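Local structure of glutaredoxin 2 (3IR4) at residues P52-D57 and M66-Y71. The protein binds glutathione and, as a glutaredoxin, probably catalyses glutathione-dependent thiol-disulfide exchange. Residues are numbered along the deposited sequence; the frame is centred on the assembly and turned at random.
With SO4 (sulfate ion), chain D.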
ATOM      1  N   PRO A  52       8.645   3.807  -3.703  1.00  4.04           N
ATOM      2  CA  PRO A  52       8.590   5.269  -3.611  1.00  4.00           C
ATOM      3  C   PRO A  52       9.958   5.945  -3.539  1.00  4.26           C
ATOM      4  O   PRO A  52      10.936   5.344  -3.086  1.00  4.48           O
ATOM      5  CB  PRO A  52       7.892   5.503  -2.265  1.00  4.91           C
ATOM      6  CG  PRO A  52       8.222   4.280  -1.454  1.00  4.92           C
ATOM      7  CD  PRO A  52       8.190   3.149  -2.460  1.00  4.65           C
ATOM      8  N   ILE A  53       9.972   7.207  -3.969  1.00  3.51           N
ATOM      9  CA  ILE A  53      11.128   8.073  -3.797  1.00  4.10           C
ATOM     10  C   ILE A  53      10.638   9.363  -3.174  1.00  3.84           C
ATOM     11  O   ILE A  53       9.742  10.000  -3.681  1.00  4.94           O
ATOM     12  CB  ILE A  53      11.822   8.411  -5.139  1.00  4.65           C
ATOM     13  CG1 ILE A  53      12.275   7.144  -5.847  1.00  5.94           C
ATOM     14  CG2 ILE A  53      12.996   9.375  -4.894  1.00  7.12           C
ATOM     15  CD1 ILE A  53      12.643   7.343  -7.338  1.00  7.98           C
ATOM     16  N   LEU A  54      11.244   9.753  -2.067  1.00  4.01           N
ATOM     17  CA  LEU A  54      11.009  11.048  -1.477  1.00  4.18           C
ATOM     18  C   LEU A  54      12.055  12.037  -1.914  1.00  4.61           C
ATOM     19  O   LEU A  54      13.243  11.726  -1.896  1.00  6.24           O
ATOM     20  CB  LEU A  54      11.149  10.930   0.049  1.00  4.86           C
ATOM     21  CG  LEU A  54      11.004  12.238   0.854  1.00  5.90           C
ATOM     22  CD1 LEU A  54       9.590  12.793   0.767  1.00  8.05           C
ATOM     23  CD2 LEU A  54      11.431  12.029   2.307  1.00  8.35           C
ATOM     24  N   GLN A  55      11.630  13.236  -2.312  1.00  4.82           N
ATOM     25  CA  GLN A  55      12.542  14.335  -2.508  0.50  5.59           C
ATOM     26  C   GLN A  55      12.440  15.201  -1.248  1.00  5.82           C
ATOM     27  O   GLN A  55      11.361  15.690  -0.919  1.00  6.43           O
ATOM     28  CB  GLN A  55      12.219  15.133  -3.769  0.50  6.79           C
ATOM     29  CG  GLN A  55      13.264  16.192  -4.073  0.50  8.56           C
ATOM     30  CD  GLN A  55      13.187  16.751  -5.495  0.50 12.09           C
ATOM     31  OE1 GLN A  55      12.138  16.732  -6.132  0.50 13.32           O
ATOM     32  NE2 GLN A  55      14.315  17.258  -5.992  0.50 11.70           N
ATOM     33  N   LYS A  56      13.563  15.331  -0.552  0.60  6.58           N
ATOM     34  CA  LYS A  56      13.678  16.098   0.673  0.60  6.97           C
ATOM     35  C   LYS A  56      13.714  17.600   0.378  0.60  6.86           C
ATOM     36  O   LYS A  56      13.894  18.030  -0.752  0.60  7.62           O
ATOM     37  CB  LYS A  56      14.962  15.700   1.430  0.60  6.94           C
ATOM     38  CG  LYS A  56      14.998  14.269   1.936  0.60  7.92           C
ATOM     39  CD  LYS A  56      16.258  13.989   2.768  0.60  9.34           C
ATOM     40  CE  LYS A  56      16.227  12.610   3.431  0.60  9.57           C
ATOM     41  NZ  LYS A  56      17.500  12.332   4.170  0.60 12.97           N
ATOM     42  N   ASP A  57      13.581  18.388   1.440  1.00  8.20           N
ATOM     43  CA  ASP A  57      13.639  19.851   1.334  1.00  9.68           C
ATOM     44  C   ASP A  57      14.942  20.340   0.714  1.00 10.64           C
ATOM     45  O   ASP A  57      14.936  21.351   0.015  1.00 13.16           O
ATOM     46  CB  ASP A  57      13.453  20.508   2.706  1.00 10.07           C
ATOM     47  CG  ASP A  57      12.002  20.573   3.142  1.00 12.51           C
ATOM     48  OD1 ASP A  57      11.082  20.134   2.414  1.00 14.11           O
ATOM     49  OD2 ASP A  57      11.784  21.076   4.258  1.00 19.99           O
HETATM   50  N   MSE A  66      10.399   2.209   4.228  1.00  5.08           N
HETATM   51  CA  MSE A  66      10.516   2.330   5.693  1.00  5.00           C
HETATM   52  C   MSE A  66      11.503   3.420   6.087  1.00  5.33           C
HETATM   53  O   MSE A  66      11.359   4.021   7.153  1.00  5.60           O
HETATM   54  CB  MSE A  66      10.842   0.991   6.324  1.00  5.95           C
HETATM   55  CG  MSE A  66       9.783  -0.078   6.133  1.00  6.78           C
HETATM   56 SE   MSE A  66       7.957   0.471   6.530  1.00  9.22          SE
HETATM   57  CE  MSE A  66       8.176   0.900   8.386  1.00  8.39           C
ATOM     58  N   ASP A  67      12.526   3.659   5.260  1.00  4.87           N
ATOM     59  CA  ASP A  67      13.433   4.773   5.528  1.00  5.31           C
ATOM     60  C   ASP A  67      12.696   6.100   5.398  1.00  4.56           C
ATOM     61  O   ASP A  67      12.931   7.008   6.183  1.00  5.03           O
ATOM     62  CB  ASP A  67      14.650   4.736   4.632  1.00  5.42           C
ATOM     63  CG  ASP A  67      15.551   3.552   4.915  1.00  8.77           C
ATOM     64  OD1 ASP A  67      15.376   2.847   5.940  1.00 12.18           O
ATOM     65  OD2 ASP A  67      16.436   3.276   4.098  1.00 10.60           O
ATOM     66  N   ILE A  68      11.830   6.225   4.400  1.00  4.40           N
ATOM     67  CA  ILE A  68      11.012   7.407   4.237  1.00  3.72           C
ATOM     68  C   ILE A  68      10.097   7.554   5.457  1.00  4.34           C
ATOM     69  O   ILE A  68       9.964   8.633   6.007  1.00  4.60           O
ATOM     70  CB  ILE A  68      10.203   7.324   2.930  1.00  4.07           C
ATOM     71  CG1 ILE A  68      11.137   7.319   1.725  1.00  4.66           C
ATOM     72  CG2 ILE A  68       9.169   8.441   2.849  1.00  5.27           C
ATOM     73  CD1 ILE A  68      10.448   6.936   0.436  1.00  6.77           C
ATOM     74  N   VAL A  69       9.408   6.484   5.840  1.00  4.22           N
ATOM     75  CA  VAL A  69       8.502   6.504   6.976  1.00  4.69           C
ATOM     76  C   VAL A  69       9.200   7.072   8.205  1.00  4.09           C
ATOM     77  O   VAL A  69       8.699   7.967   8.853  1.00  4.67           O
ATOM     78  CB  VAL A  69       7.929   5.089   7.244  1.00  4.60           C
ATOM     79  CG1 VAL A  69       7.291   4.982   8.639  1.00  5.95           C
ATOM     80  CG2 VAL A  69       6.901   4.706   6.148  1.00  5.90           C
ATOM     81  N   HIS A  70      10.349   6.498   8.535  1.00  4.14           N
ATOM     82  CA  HIS A  70      11.046   6.945   9.751  1.00  5.01           C
ATOM     83  C   HIS A  70      11.623   8.351   9.642  1.00  4.53           C
ATOM     84  O   HIS A  70      11.551   9.108  10.595  1.00  4.62           O
ATOM     85  CB  HIS A  70      12.075   5.942  10.175  1.00  5.71           C
ATOM     86  CG  HIS A  70      11.474   4.671  10.675  1.00  5.72           C
ATOM     87  ND1 HIS A  70      11.689   3.456  10.069  1.00  9.37           N
ATOM     88  CD2 HIS A  70      10.648   4.426  11.728  1.00  6.01           C
ATOM     89  CE1 HIS A  70      11.025   2.521  10.726  1.00  7.82           C
ATOM     90  NE2 HIS A  70      10.377   3.085  11.734  1.00  8.03           N
ATOM     91  N   TYR A  71      12.192   8.715   8.496  0.70  4.35           N
ATOM     92  CA  TYR A  71      12.701  10.064   8.311  0.70  4.32           C
ATOM     93  C   TYR A  71      11.592  11.089   8.558  0.70  4.61           C
ATOM     94  O   TYR A  71      11.728  12.045   9.330  0.70  4.85           O
ATOM     95  CB  TYR A  71      13.262  10.204   6.896  0.70  5.38           C
ATOM     96  CG  TYR A  71      13.630  11.633   6.542  0.70  6.09           C
ATOM     97  CD1 TYR A  71      14.782  12.227   7.042  0.70  7.94           C
ATOM     98  CD2 TYR A  71      12.800  12.400   5.746  0.70  6.59           C
ATOM     99  CE1 TYR A  71      15.108  13.556   6.727  0.70  7.58           C
ATOM    100  CE2 TYR A  71      13.111  13.718   5.421  0.70  6.67           C
ATOM    101  CZ  TYR A  71      14.261  14.301   5.918  0.70  7.69           C
ATOM    102  OH  TYR A  71      14.586  15.610   5.593  0.70 10.09           O
TER
HETATM  103  S   SO4 D 218      18.188  16.035   6.015  0.50 16.10           S
HETATM  104  O1  SO4 D 218      16.922  16.445   6.635  0.50 15.69           O
HETATM  105  O2  SO4 D 218      18.356  14.564   5.988  0.50 11.92           O
HETATM  106  O3  SO4 D 218      18.261  16.572   4.666  0.50 15.91           O
HETATM  107  O4  SO4 D 218      19.276  16.670   6.775  0.50 17.67           O
HETATM  108  O   HOH W   1      12.810  17.153   3.983  0.70 10.00           O
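With CG anti to the backbone N (chi1 172°), Tyr71 reaches out from helix 65-74 so that one ring face meets the Lys56 side chain, which is fully extended beyond CG and crosses the ring obliquely. In the conformers described here, each one of two modelled, Lys56 CE sits over the centre of that face, 3.6 Å from the centroid of the Tyr71 ring, in a CH-pi contact, and NZ above the same face adds a cation-pi interaction. A sulfate ion, probably from the crystallisation liquor, joins the same conformers: Lys56 NZ donates to its O2 at 3.0 Å, while Tyr71 OH donates to O1, which lies in the ring plane, at 2.7 Å. The hydroxyl also accepts from a water that in turn accepts from Asp57 N. Farther in, Leu54 CD2 meets Tyr71 CD2 at 3.7 Å, the two side chains crossing at about a right angle. Together with Ile68, this pair joins helix 65-74 to strand 53-55 of the mixed sheet in the thioredoxin-fold domain. Ile68 CG1, anti to the carbonyl carbon (chi1 -64°), lies 4.0 Å from Leu54 CB, and Ile68 CD1 extends to Pro52 CG at 3.9 Å. Pro52 is the cis-proline characteristic of the thioredoxin fold, and its side chain touches the bound glutathione and Cys15 of the probable CxxC motif.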